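Local coordinates for 6-phosphogluconolactonase (Thermotoga maritima, PDB 1VL1), which catalyses the hydrolysis of 6-phosphogluconolactone to 6-phosphogluconate, the second step in the oxidative stage of the pentose phosphate pathway, at residues A152-L157 and L182-L187; K126-I131 and K162-T167. All blocks are in the same frame, centred on the assembly; numbering follows the deposited sequence.

Contact 1. Residues A152-L157 and L182-L187; sequences ASIFDL and LTFRAL
Ile154 and Phe184 meet obliquely, the forked isoleucine side chain reaching one part of the aromatic ring with each branch. CD1 of Ile154 lies 3.8 Å from CD1 of Phe184, while CG2 of Ile154 comes within 4.0 Å of Phe184 CZ. With CG1 beside its own backbone N (chi1 -55°), the longer branch of Ile154 sets out toward the turn where the strand ending at Leu182 gives way to the helix 184-187. There its CD1 also touches the CD1 methyl of Leu187. Isoleucine suits the place because its two apolar branches divide these apolar partners between them. The same CD1 lies 3.4 Å from the carbonyl O of Leu182. Ala152, whose methyl is directed at 182-187, adds a lighter touch, CB to Leu187 CD1 at 4.2 Å.

The contact joins a loop that follows strand 140-143 to the first turn of a short helix in the Rossmann-like fold of the glucosamine-6-phosphate isomerase family. Thr183 is the N-cap of that helix, a place that suits threonine because its hydroxyl oxygen can accept from a first-turn amide: OG1 hydrogen-bonds Asn164 O outside the two segments and accepts a weak capping hydrogen bond from Ala186 N at 3.3 Å. The ring of Phe219 meets that of Phe184 with the planes inclined at about 40°, and CZ of Phe184 lies 4.2 Å from CD2 of Leu157.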
ATOM      1  N   ALA A 152       2.942   1.572  -5.632  1.00 23.51           N
ATOM      2  CA  ALA A 152       1.542   1.439  -5.942  1.00 22.05           C
ATOM      3  C   ALA A 152       1.467   0.972  -7.412  1.00 22.51           C
ATOM      4  O   ALA A 152       2.204   0.051  -7.762  1.00 23.14           O
ATOM      5  CB  ALA A 152       0.737   2.725  -5.624  1.00 23.79           C
ATOM      6  N   SER A 153       0.667   1.610  -8.248  1.00 21.72           N
ATOM      7  CA  SER A 153       0.762   1.416  -9.712  1.00 21.29           C
ATOM      8  C   SER A 153       1.179   2.736 -10.381  1.00 22.62           C
ATOM      9  O   SER A 153       0.726   3.078 -11.496  1.00 22.15           O
ATOM     10  CB  SER A 153      -0.515   0.845 -10.314  1.00 22.64           C
ATOM     11  OG  SER A 153      -0.639  -0.578 -10.190  1.00 22.98           O
ATOM     12  N   ILE A 154       2.022   3.484  -9.676  1.00 21.94           N
ATOM     13  CA  ILE A 154       2.650   4.673 -10.244  1.00 21.71           C
ATOM     14  C   ILE A 154       4.000   4.265 -10.891  1.00 21.82           C
ATOM     15  O   ILE A 154       4.986   3.984 -10.180  1.00 22.02           O
ATOM     16  CB  ILE A 154       2.886   5.736  -9.196  1.00 20.35           C
ATOM     17  CG1 ILE A 154       1.596   6.102  -8.447  1.00 22.41           C
ATOM     18  CG2 ILE A 154       3.565   6.922  -9.859  1.00 21.39           C
ATOM     19  CD1 ILE A 154       1.781   6.807  -7.155  1.00 21.56           C
ATOM     20  N   PHE A 155       4.018   4.227 -12.212  1.00 21.91           N
ATOM     21  CA  PHE A 155       5.176   3.838 -13.008  1.00 21.68           C
ATOM     22  C   PHE A 155       5.847   5.056 -13.625  1.00 22.74           C
ATOM     23  O   PHE A 155       7.035   5.010 -13.928  1.00 24.31           O
ATOM     24  CB  PHE A 155       4.771   2.869 -14.126  1.00 22.45           C
ATOM     25  CG  PHE A 155       4.391   1.489 -13.611  1.00 21.38           C
ATOM     26  CD1 PHE A 155       5.322   0.516 -13.422  1.00 21.09           C
ATOM     27  CD2 PHE A 155       3.109   1.215 -13.253  1.00 22.82           C
ATOM     28  CE1 PHE A 155       4.964  -0.716 -12.911  1.00 20.76           C
ATOM     29  CE2 PHE A 155       2.756   0.002 -12.707  1.00 23.74           C
ATOM     30  CZ  PHE A 155       3.667  -0.948 -12.529  1.00 21.54           C
ATOM     31  N   ASP A 156       5.075   6.120 -13.797  1.00 24.40           N
ATOM     32  CA  ASP A 156       5.446   7.384 -14.437  1.00 24.68           C
ATOM     33  C   ASP A 156       5.163   8.554 -13.485  1.00 22.55           C
ATOM     34  O   ASP A 156       4.167   8.566 -12.773  1.00 23.85           O
ATOM     35  CB  ASP A 156       4.650   7.583 -15.742  1.00 25.97           C
ATOM     36  CG  ASP A 156       5.121   6.668 -16.812  1.00 29.32           C
ATOM     37  OD1 ASP A 156       6.262   6.855 -17.257  1.00 35.49           O
ATOM     38  OD2 ASP A 156       4.470   5.704 -17.212  1.00 35.29           O
ATOM     39  N   LEU A 157       5.998   9.584 -13.516  1.00 21.92           N
ATOM     40  CA  LEU A 157       5.756  10.702 -12.618  1.00 21.89           C
ATOM     41  C   LEU A 157       4.450  11.448 -12.911  1.00 21.27           C
ATOM     42  O   LEU A 157       3.778  11.893 -11.976  1.00 22.68           O
ATOM     43  CB  LEU A 157       6.963  11.667 -12.572  1.00 21.59           C
ATOM     44  CG  LEU A 157       8.298  10.988 -12.217  1.00 20.71           C
ATOM     45  CD1 LEU A 157       9.337  12.062 -12.091  1.00 20.38           C
ATOM     46  CD2 LEU A 157       8.206  10.183 -10.955  1.00 21.50           C
ATOM     47  N   LEU A 182      -3.808   5.050  -6.338  1.00 21.36           N
ATOM     48  CA  LEU A 182      -3.663   6.270  -5.606  1.00 21.75           C
ATOM     49  C   LEU A 182      -2.495   7.018  -6.171  1.00 21.72           C
ATOM     50  O   LEU A 182      -1.561   6.414  -6.713  1.00 23.01           O
ATOM     51  CB  LEU A 182      -3.348   5.995  -4.141  1.00 22.59           C
ATOM     52  CG  LEU A 182      -4.452   5.359  -3.323  1.00 27.60           C
ATOM     53  CD1 LEU A 182      -4.090   5.296  -1.794  1.00 28.15           C
ATOM     54  CD2 LEU A 182      -5.725   5.959  -3.467  1.00 33.43           C
ATOM     55  N   THR A 183      -2.570   8.356  -6.053  1.00 21.89           N
ATOM     56  CA  THR A 183      -1.519   9.291  -6.553  1.00 22.38           C
ATOM     57  C   THR A 183      -0.566   9.659  -5.436  1.00 22.79           C
ATOM     58  O   THR A 183      -0.750   9.295  -4.260  1.00 24.00           O
ATOM     59  CB  THR A 183      -2.204  10.584  -7.013  1.00 21.87           C
ATOM     60  OG1 THR A 183      -2.942  11.132  -5.920  1.00 23.47           O
ATOM     61  CG2 THR A 183      -3.203  10.352  -8.134  1.00 25.32           C
ATOM     62  N   PHE A 184       0.521  10.347  -5.768  1.00 23.14           N
ATOM     63  CA  PHE A 184       1.360  10.902  -4.711  1.00 22.41           C
ATOM     64  C   PHE A 184       0.560  11.716  -3.674  1.00 22.33           C
ATOM     65  O   PHE A 184       0.780  11.588  -2.455  1.00 23.21           O
ATOM     66  CB  PHE A 184       2.444  11.780  -5.312  1.00 22.03           C
ATOM     67  CG  PHE A 184       3.428  11.067  -6.202  1.00 21.28           C
ATOM     68  CD1 PHE A 184       3.822   9.745  -5.979  1.00 20.93           C
ATOM     69  CD2 PHE A 184       4.059  11.777  -7.223  1.00 23.03           C
ATOM     70  CE1 PHE A 184       4.768   9.119  -6.772  1.00 23.50           C
ATOM     71  CE2 PHE A 184       5.030  11.148  -8.040  1.00 20.90           C
ATOM     72  CZ  PHE A 184       5.381   9.796  -7.808  1.00 23.46           C
ATOM     73  N   ARG A 185      -0.355  12.551  -4.144  1.00 23.00           N
ATOM     74  CA  ARG A 185      -1.206  13.349  -3.255  1.00 24.58           C
ATOM     75  C   ARG A 185      -1.902  12.517  -2.192  1.00 24.03           C
ATOM     76  O   ARG A 185      -1.828  12.844  -0.988  1.00 23.68           O
ATOM     77  CB  ARG A 185      -2.222  14.107  -4.103  1.00 25.90           C
ATOM     78  CG  ARG A 185      -3.204  14.877  -3.356  1.00 31.86           C
ATOM     79  CD  ARG A 185      -3.988  15.751  -4.320  1.00 37.58           C
ATOM     80  NE  ARG A 185      -5.229  16.214  -3.724  1.00 40.92           N
ATOM     81  CZ  ARG A 185      -6.351  16.470  -4.405  1.00 43.00           C
ATOM     82  NH1 ARG A 185      -6.406  16.314  -5.735  1.00 41.34           N
ATOM     83  NH2 ARG A 185      -7.433  16.873  -3.741  1.00 44.30           N
ATOM     84  N   ALA A 186      -2.523  11.411  -2.619  1.00 24.16           N
ATOM     85  CA  ALA A 186      -3.293  10.540  -1.727  1.00 22.88           C
ATOM     86  C   ALA A 186      -2.325   9.838  -0.761  1.00 22.72           C
ATOM     87  O   ALA A 186      -2.518   9.827   0.468  1.00 21.97           O
ATOM     88  CB  ALA A 186      -4.107   9.539  -2.531  1.00 24.13           C
ATOM     89  N   LEU A 187      -1.256   9.292  -1.327  1.00 22.38           N
ATOM     90  CA  LEU A 187      -0.294   8.510  -0.505  1.00 23.75           C
ATOM     91  C   LEU A 187       0.354   9.396   0.543  1.00 23.61           C
ATOM     92  O   LEU A 187       0.599   8.981   1.680  1.00 23.78           O
ATOM     93  CB  LEU A 187       0.749   7.801  -1.399  1.00 24.12           C
ATOM     94  CG  LEU A 187       0.189   6.631  -2.242  1.00 24.48           C
ATOM     95  CD1 LEU A 187       1.265   6.127  -3.136  1.00 22.79           C
ATOM     96  CD2 LEU A 187      -0.247   5.526  -1.317  1.00 25.08           C
TER

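Contact 2. Residues K126-I131 and K162-T167; sequences KYEREI and KDNLVT
Glu128 reaches from the helix 120-134 to the backbone of Leu165 and Val166, so that the helix packs against strand 166-168, an edge strand of the mixed sheet in this alpha/beta fold, paired antiparallel with 179-182. At the root of the side chain, CB of Glu128 rests 3.8 Å from CG2 of Val166. CG, anti to the backbone N (chi1 -177°), leads away from the helix and comes 4.0 Å from CB of Leu165. The carboxylate carbon CD is closer still to that CB, at 3.6 Å, where the two side chains cross at about a right angle. At the tip, OE1 accepts from Val166 N at 3.0 Å, the N-H arriving from above the carboxylate plane, 53° out of it. Leu165 N adds two weak bonds, to OE1 and, nearly straight at 171°, to OE2 at 3.3 Å. OE2 also forms a salt bridge with Arg132, one turn along the same helix, which is likely to steady the negative charge. A glutamate suits this place because its length and two oxygens let it serve both amides; an alanine here would probably leave Arg132 without its acidic mate and the amides of Leu165 and Val166 without these acceptors.

Beside this polar grip, Val166 crosses Tyr127 perpendicularly, its CG1 and CG2 both near CD2 of the ring, whose hydroxyl is hydrogen-bonded to Leu78 O. Compact and branched, valine can touch Tyr127, Ile131 and the base of Glu128 together; its CG2 ends 3.9 Å from CD1 of Ile131.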
ATOM      1  N   LYS A 126     -15.375   6.327  -8.292  1.00 20.89           N
ATOM      2  CA  LYS A 126     -16.057   5.641  -7.210  1.00 20.55           C
ATOM      3  C   LYS A 126     -15.113   5.445  -6.029  1.00 20.21           C
ATOM      4  O   LYS A 126     -15.468   5.664  -4.897  1.00 21.58           O
ATOM      5  CB  LYS A 126     -16.633   4.312  -7.689  1.00 20.11           C
ATOM      6  CG  LYS A 126     -17.262   3.463  -6.554  1.00 21.71           C
ATOM      7  CD  LYS A 126     -17.883   2.196  -7.111  1.00 24.01           C
ATOM      8  CE  LYS A 126     -18.140   1.191  -6.074  1.00 25.01           C
ATOM      9  NZ  LYS A 126     -18.970   0.031  -6.600  1.00 29.95           N
ATOM     10  N   TYR A 127     -13.895   4.998  -6.306  1.00 20.28           N
ATOM     11  CA  TYR A 127     -12.952   4.718  -5.233  1.00 21.03           C
ATOM     12  C   TYR A 127     -12.532   6.023  -4.595  1.00 22.07           C
ATOM     13  O   TYR A 127     -12.438   6.109  -3.379  1.00 22.09           O
ATOM     14  CB  TYR A 127     -11.719   4.031  -5.832  1.00 22.05           C
ATOM     15  CG  TYR A 127     -10.792   3.445  -4.828  1.00 22.04           C
ATOM     16  CD1 TYR A 127     -11.293   2.742  -3.747  1.00 23.03           C
ATOM     17  CD2 TYR A 127      -9.417   3.561  -4.934  1.00 21.26           C
ATOM     18  CE1 TYR A 127     -10.460   2.137  -2.806  1.00 24.47           C
ATOM     19  CE2 TYR A 127      -8.585   2.961  -3.983  1.00 23.23           C
ATOM     20  CZ  TYR A 127      -9.097   2.279  -2.925  1.00 23.99           C
ATOM     21  OH  TYR A 127      -8.277   1.684  -1.945  1.00 24.68           O
ATOM     22  N   GLU A 128     -12.318   7.048  -5.404  1.00 21.83           N
ATOM     23  CA  GLU A 128     -11.973   8.373  -4.852  1.00 22.01           C
ATOM     24  C   GLU A 128     -13.072   8.880  -3.880  1.00 21.82           C
ATOM     25  O   GLU A 128     -12.780   9.312  -2.765  1.00 21.63           O
ATOM     26  CB  GLU A 128     -11.748   9.405  -5.961  1.00 23.94           C
ATOM     27  CG  GLU A 128     -11.320  10.732  -5.376  1.00 23.47           C
ATOM     28  CD  GLU A 128     -10.344  11.558  -6.223  1.00 28.66           C
ATOM     29  OE1 GLU A 128      -9.695  11.058  -7.149  1.00 30.61           O
ATOM     30  OE2 GLU A 128     -10.238  12.741  -5.928  1.00 35.24           O
ATOM     31  N   ARG A 129     -14.311   8.793  -4.303  1.00 21.32           N
ATOM     32  CA  ARG A 129     -15.438   9.170  -3.449  1.00 21.53           C
ATOM     33  C   ARG A 129     -15.441   8.376  -2.137  1.00 21.94           C
ATOM     34  O   ARG A 129     -15.761   8.919  -1.074  1.00 20.70           O
ATOM     35  CB  ARG A 129     -16.788   9.022  -4.152  1.00 21.40           C
ATOM     36  CG  ARG A 129     -17.107  10.057  -5.243  1.00 23.91           C
ATOM     37  CD  ARG A 129     -18.493  10.016  -5.803  1.00 22.01           C
ATOM     38  NE  ARG A 129     -18.851   8.728  -6.370  1.00 24.90           N
ATOM     39  CZ  ARG A 129     -18.721   8.363  -7.650  1.00 25.83           C
ATOM     40  NH1 ARG A 129     -18.190   9.179  -8.544  1.00 24.94           N
ATOM     41  NH2 ARG A 129     -19.179   7.158  -8.016  1.00 26.01           N
ATOM     42  N   GLU A 130     -15.158   7.071  -2.210  1.00 23.44           N
ATOM     43  CA  GLU A 130     -15.196   6.236  -1.015  1.00 23.50           C
ATOM     44  C   GLU A 130     -14.100   6.640  -0.040  1.00 24.01           C
ATOM     45  O   GLU A 130     -14.318   6.685   1.160  1.00 24.10           O
ATOM     46  CB  GLU A 130     -14.985   4.763  -1.366  1.00 26.34           C
ATOM     47  CG  GLU A 130     -16.148   4.071  -1.895  1.00 27.71           C
ATOM     48  CD  GLU A 130     -15.897   2.564  -1.968  1.00 24.41           C
ATOM     49  OE1 GLU A 130     -15.293   1.988  -1.045  1.00 29.26           O
ATOM     50  OE2 GLU A 130     -16.367   2.034  -2.982  1.00 30.94           O
ATOM     51  N   ILE A 131     -12.890   6.861  -0.560  1.00 22.47           N
ATOM     52  CA  ILE A 131     -11.802   7.301   0.297  1.00 23.31           C
ATOM     53  C   ILE A 131     -12.127   8.614   1.007  1.00 23.22           C
ATOM     54  O   ILE A 131     -11.989   8.707   2.252  1.00 23.20           O
ATOM     55  CB  ILE A 131     -10.509   7.455  -0.536  1.00 23.28           C
ATOM     56  CG1 ILE A 131     -10.104   6.092  -1.051  1.00 25.31           C
ATOM     57  CG2 ILE A 131      -9.441   8.058   0.335  1.00 26.82           C
ATOM     58  CD1 ILE A 131      -8.966   6.197  -2.073  1.00 25.75           C
ATOM     59  N   LYS A 162      -0.762  13.449 -10.694  1.00 23.88           N
ATOM     60  CA  LYS A 162      -2.117  13.805 -11.119  1.00 24.71           C
ATOM     61  C   LYS A 162      -2.799  14.495  -9.976  1.00 24.33           C
ATOM     62  O   LYS A 162      -2.697  14.106  -8.806  1.00 24.11           O
ATOM     63  CB  LYS A 162      -2.945  12.558 -11.500  1.00 25.70           C
ATOM     64  CG  LYS A 162      -2.579  11.952 -12.844  1.00 29.66           C
ATOM     65  CD  LYS A 162      -3.247  12.723 -13.970  1.00 32.40           C
ATOM     66  CE  LYS A 162      -2.708  12.329 -15.349  1.00 33.59           C
ATOM     67  N   ASP A 163      -3.518  15.541 -10.333  1.00 24.39           N
ATOM     68  CA  ASP A 163      -4.267  16.266  -9.374  1.00 24.75           C
ATOM     69  C   ASP A 163      -5.649  15.632  -9.068  1.00 25.75           C
ATOM     70  O   ASP A 163      -6.717  16.238  -9.299  1.00 25.16           O
ATOM     71  CB  ASP A 163      -4.442  17.664  -9.909  1.00 25.92           C
ATOM     72  CG  ASP A 163      -4.990  18.557  -8.890  1.00 27.79           C
ATOM     73  OD1 ASP A 163      -4.808  18.208  -7.690  1.00 29.84           O
ATOM     74  OD2 ASP A 163      -5.627  19.572  -9.200  1.00 28.09           O
ATOM     75  N   ASN A 164      -5.600  14.452  -8.483  1.00 24.91           N
ATOM     76  CA  ASN A 164      -6.742  13.671  -8.038  1.00 25.77           C
ATOM     77  C   ASN A 164      -6.177  12.826  -6.889  1.00 24.36           C
ATOM     78  O   ASN A 164      -4.965  12.706  -6.775  1.00 23.18           O
ATOM     79  CB  ASN A 164      -7.212  12.694  -9.114  1.00 25.87           C
ATOM     80  CG  ASN A 164      -7.654  13.343 -10.358  1.00 32.01           C
ATOM     81  OD1 ASN A 164      -6.908  13.369 -11.371  1.00 39.04           O
ATOM     82  ND2 ASN A 164      -8.859  13.907 -10.332  1.00 35.34           N
ATOM     83  N   LEU A 165      -7.029  12.183  -6.095  1.00 22.50           N
ATOM     84  CA  LEU A 165      -6.585  11.154  -5.179  1.00 23.44           C
ATOM     85  C   LEU A 165      -6.362   9.794  -5.868  1.00 22.42           C
ATOM     86  O   LEU A 165      -5.493   9.012  -5.502  1.00 22.64           O
ATOM     87  CB  LEU A 165      -7.574  10.999  -4.014  1.00 24.02           C
ATOM     88  CG  LEU A 165      -7.752  12.230  -3.133  1.00 25.81           C
ATOM     89  CD1 LEU A 165      -8.804  12.058  -2.073  1.00 28.77           C
ATOM     90  CD2 LEU A 165      -6.438  12.694  -2.464  1.00 27.63           C
ATOM     91  N   VAL A 166      -7.117   9.529  -6.926  1.00 22.02           N
ATOM     92  CA  VAL A 166      -7.084   8.255  -7.600  1.00 21.82           C
ATOM     93  C   VAL A 166      -7.055   8.546  -9.082  1.00 23.08           C
ATOM     94  O   VAL A 166      -7.821   9.421  -9.553  1.00 23.65           O
ATOM     95  CB  VAL A 166      -8.334   7.418  -7.289  1.00 21.55           C
ATOM     96  CG1 VAL A 166      -8.161   6.025  -7.867  1.00 22.56           C
ATOM     97  CG2 VAL A 166      -8.536   7.327  -5.776  1.00 23.47           C
ATOM     98  N   THR A 167      -6.159   7.890  -9.797  1.00 22.63           N
ATOM     99  CA  THR A 167      -6.114   8.013 -11.241  1.00 23.13           C
ATOM    100  C   THR A 167      -5.957   6.648 -11.905  1.00 24.21           C
ATOM    101  O   THR A 167      -5.955   5.618 -11.235  1.00 23.06           O
ATOM    102  CB  THR A 167      -4.999   8.980 -11.668  1.00 23.94           C
ATOM    103  OG1 THR A 167      -5.147   9.271 -13.078  1.00 23.20           O
ATOM    104  CG2 THR A 167      -3.637   8.373 -11.512  1.00 23.76           C
TER

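Contacts 1 and 2 lie on the same side of the chain's centre, their own centres about 11 Å apart, and their segments alternate along the chain. They meet where residues 162-167 run beside 182-187: Thr183 N probably hydrogen-bonds Leu165 O at 3.0 Å, a backbone tie reinforced by the Thr183 OG1 to Asn164 O bond, 2.7 Å long. The start of the short helix in contact 1 is thus fastened to the loop whose next amides Glu128 holds in contact 2. Arg185 of contact 1 also forms a salt bridge with Asp163 of contact 2. Helix 120-134 and the 152-157 loop are thereby joined through this intervening pair.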